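Local coordinates for xylose isomerase domain protein (Alicyclobacillus acidocaldarius subsp. acidocaldarius, PDB 3U0H) that folds as a xylose isomerase-like TIM barrel and may act as an isomerase, though its substrate is not established, at residues 16-22 against 34-39. Sequence-based numbering, arbitrary orientation.
With EDO (1,2-ethanediol), chain F.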
loop_
_atom_site.group_PDB
_atom_site.type_symbol
_atom_site.label_atom_id
_atom_site.label_comp_id
_atom_site.label_asym_id
_atom_site.label_seq_id
_atom_site.Cartn_x
_atom_site.Cartn_y
_atom_site.Cartn_z
ATOM N N THR A 16 27.753 -31.574 -11.344
ATOM C CA THR A 16 26.991 -30.715 -12.227
ATOM C C THR A 16 25.657 -31.380 -12.629
ATOM O O THR A 16 24.700 -30.660 -12.909
ATOM C CB THR A 16 27.905 -30.352 -13.440
ATOM O OG1 THR A 16 27.412 -29.203 -14.129
ATOM C CG2 THR A 16 28.084 -31.566 -14.373
ATOM N N SER A 17 25.577 -32.729 -12.620
ATOM C CA SER A 17 24.284 -33.446 -12.891
ATOM C C SER A 17 23.273 -33.243 -11.805
ATOM O O SER A 17 23.528 -33.518 -10.633
ATOM C CB SER A 17 24.466 -34.975 -13.051
ATOM O OG SER A 17 23.202 -35.656 -13.090
ATOM N N LEU A 18 22.087 -32.822 -12.179
ATOM C CA LEU A 18 21.041 -32.666 -11.190
ATOM C C LEU A 18 20.745 -33.978 -10.496
ATOM O O LEU A 18 20.678 -34.044 -9.282
ATOM C CB LEU A 18 19.785 -32.152 -11.852
ATOM C CG LEU A 18 18.650 -31.894 -10.869
ATOM C CD1 LEU A 18 19.021 -30.919 -9.745
ATOM C CD2 LEU A 18 17.465 -31.378 -11.667
ATOM N N VAL A 19 20.518 -35.025 -11.267
ATOM C CA VAL A 19 20.174 -36.331 -10.686
ATOM C C VAL A 19 21.208 -36.782 -9.656
ATOM O O VAL A 19 20.895 -37.203 -8.550
ATOM C CB VAL A 19 20.085 -37.367 -11.812
ATOM C CG1 VAL A 19 20.041 -38.811 -11.284
ATOM C CG2 VAL A 19 18.885 -37.024 -12.709
ATOM N N LEU A 20 22.471 -36.655 -10.027
ATOM C CA LEU A 20 23.534 -37.188 -9.187
ATOM C C LEU A 20 23.755 -36.277 -7.979
ATOM O O LEU A 20 24.182 -36.745 -6.925
ATOM C CB LEU A 20 24.835 -37.361 -9.991
ATOM C CG LEU A 20 24.920 -38.482 -11.072
ATOM C CD1 LEU A 20 26.305 -38.493 -11.819
ATOM C CD2 LEU A 20 24.585 -39.851 -10.466
ATOM N N TYR A 21 23.472 -34.977 -8.141
ATOM C CA TYR A 21 23.688 -34.040 -7.053
ATOM C C TYR A 21 22.650 -34.422 -6.010
ATOM O O TYR A 21 22.976 -34.617 -4.834
ATOM C CB TYR A 21 23.614 -32.577 -7.522
ATOM C CG TYR A 21 23.623 -31.518 -6.410
ATOM C CD1 TYR A 21 24.679 -31.414 -5.518
ATOM C CD2 TYR A 21 22.551 -30.637 -6.242
ATOM C CE1 TYR A 21 24.680 -30.466 -4.499
ATOM C CE2 TYR A 21 22.538 -29.686 -5.248
ATOM C CZ TYR A 21 23.598 -29.611 -4.374
ATOM O OH TYR A 21 23.582 -28.677 -3.379
ATOM N N LEU A 22 21.411 -34.620 -6.446
ATOM C CA LEU A 22 20.367 -34.967 -5.480
ATOM C C LEU A 22 20.675 -36.311 -4.810
ATOM O O LEU A 22 20.369 -36.486 -3.637
ATOM C CB LEU A 22 18.989 -34.979 -6.133
ATOM C CG LEU A 22 18.543 -33.620 -6.724
ATOM C CD1 LEU A 22 17.258 -33.719 -7.532
ATOM C CD2 LEU A 22 18.419 -32.583 -5.639
ATOM N N ASP A 34 20.229 -26.887 -1.332
ATOM C CA ASP A 34 20.298 -25.686 -2.121
ATOM C C ASP A 34 20.612 -26.135 -3.571
ATOM O O ASP A 34 21.586 -26.871 -3.845
ATOM C CB ASP A 34 21.389 -24.768 -1.563
ATOM C CG ASP A 34 21.346 -23.367 -2.179
ATOM O OD1 ASP A 34 21.122 -23.263 -3.387
ATOM O OD2 ASP A 34 21.523 -22.371 -1.471
ATOM N N VAL A 35 19.722 -25.770 -4.466
ATOM C CA VAL A 35 19.852 -26.048 -5.886
ATOM C C VAL A 35 19.527 -24.749 -6.601
ATOM O O VAL A 35 18.474 -24.197 -6.382
ATOM C CB VAL A 35 18.873 -27.121 -6.343
ATOM C CG1 VAL A 35 19.018 -27.369 -7.858
ATOM C CG2 VAL A 35 19.100 -28.421 -5.555
ATOM N N PRO A 36 20.447 -24.246 -7.453
ATOM C CA PRO A 36 20.103 -23.097 -8.278
ATOM C C PRO A 36 18.892 -23.361 -9.230
ATOM O O PRO A 36 18.681 -24.491 -9.738
ATOM C CB PRO A 36 21.406 -22.812 -9.060
ATOM C CG PRO A 36 22.505 -23.572 -8.402
ATOM C CD PRO A 36 21.878 -24.620 -7.529
ATOM N N PHE A 37 18.097 -22.330 -9.478
ATOM C CA PHE A 37 16.832 -22.498 -10.202
ATOM C C PHE A 37 17.009 -22.992 -11.671
ATOM O O PHE A 37 16.171 -23.784 -12.180
ATOM C CB PHE A 37 15.998 -21.182 -10.186
ATOM C CG PHE A 37 14.684 -21.300 -10.966
ATOM C CD1 PHE A 37 13.637 -22.044 -10.454
ATOM C CD2 PHE A 37 14.561 -20.774 -12.237
ATOM C CE1 PHE A 37 12.483 -22.206 -11.152
ATOM C CE2 PHE A 37 13.384 -20.930 -12.958
ATOM C CZ PHE A 37 12.340 -21.637 -12.408
ATOM N N HIS A 38 18.048 -22.498 -12.358
ATOM C CA HIS A 38 18.391 -22.981 -13.716
ATOM C C HIS A 38 18.515 -24.465 -13.734
ATOM O O HIS A 38 18.146 -25.096 -14.744
ATOM C CB HIS A 38 19.688 -22.360 -14.255
ATOM C CG HIS A 38 19.500 -21.021 -14.926
ATOM N ND1 HIS A 38 18.263 -20.534 -15.305
ATOM C CD2 HIS A 38 20.441 -20.057 -15.334
ATOM C CE1 HIS A 38 18.426 -19.324 -15.915
ATOM N NE2 HIS A 38 19.762 -19.040 -15.940
ATOM N N TRP A 39 18.970 -25.078 -12.645
ATOM C CA TRP A 39 19.065 -26.526 -12.686
ATOM C C TRP A 39 17.698 -27.117 -12.711
ATOM O O TRP A 39 17.389 -28.000 -13.515
ATOM C CB TRP A 39 19.753 -27.068 -11.484
ATOM C CG TRP A 39 21.189 -26.719 -11.268
ATOM C CD1 TRP A 39 21.868 -25.470 -11.479
ATOM C CD2 TRP A 39 22.191 -27.634 -10.699
ATOM N NE1 TRP A 39 23.184 -25.562 -11.082
ATOM C CE2 TRP A 39 23.445 -26.866 -10.597
ATOM C CE3 TRP A 39 22.168 -28.949 -10.288
ATOM C CZ2 TRP A 39 24.594 -27.437 -10.085
ATOM C CZ3 TRP A 39 23.341 -29.524 -9.794
ATOM C CH2 TRP A 39 24.518 -28.786 -9.688
HETATM C C1 EDO F . 21.660 -20.509 -5.299
HETATM O O1 EDO F . 22.472 -21.718 -5.162
HETATM C C2 EDO F . 20.280 -20.614 -4.622
HETATM O O2 EDO F . 20.330 -20.659 -3.170
#
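A buried tyrosine hydroxyl bonds to main chain rather than side chain: Tyr21 OH donates to Asp34 O at 2.7 Å. The ring below the hydroxyl is apolar enough to pack by its edge on Val35, with Tyr21 CE2 3.7 Å from Val35 CG2. Trp39, broad and flat, fills the gap between the two helix starts: its six-membered ring sits obliquely to that of Tyr21, centroids 5.4 Å apart, takes Thr16 O over one face and meets Leu18 CD1 at its edge, 3.8 Å from Trp39 CE3. The branched, apolar end of Leu18 also reaches Val35. Ser17, small and polar, N-caps helix 18-27 through a weak bond from Leu20 N to Ser17 OG (3.3 Å). The CA-to-CB bond of Asp34 points away from segment 16-22, and its carboxylate hydrogen-bonds Tyr203 and a 1,2-ethanediol probably from the crystallisation liquor. In this TIM barrel the contact thus joins the N-terminal ends of helices 18-27 and 37-47, beside strand 5-8, while Leu18 and Leu22 pack against Met55 of helix 49-57.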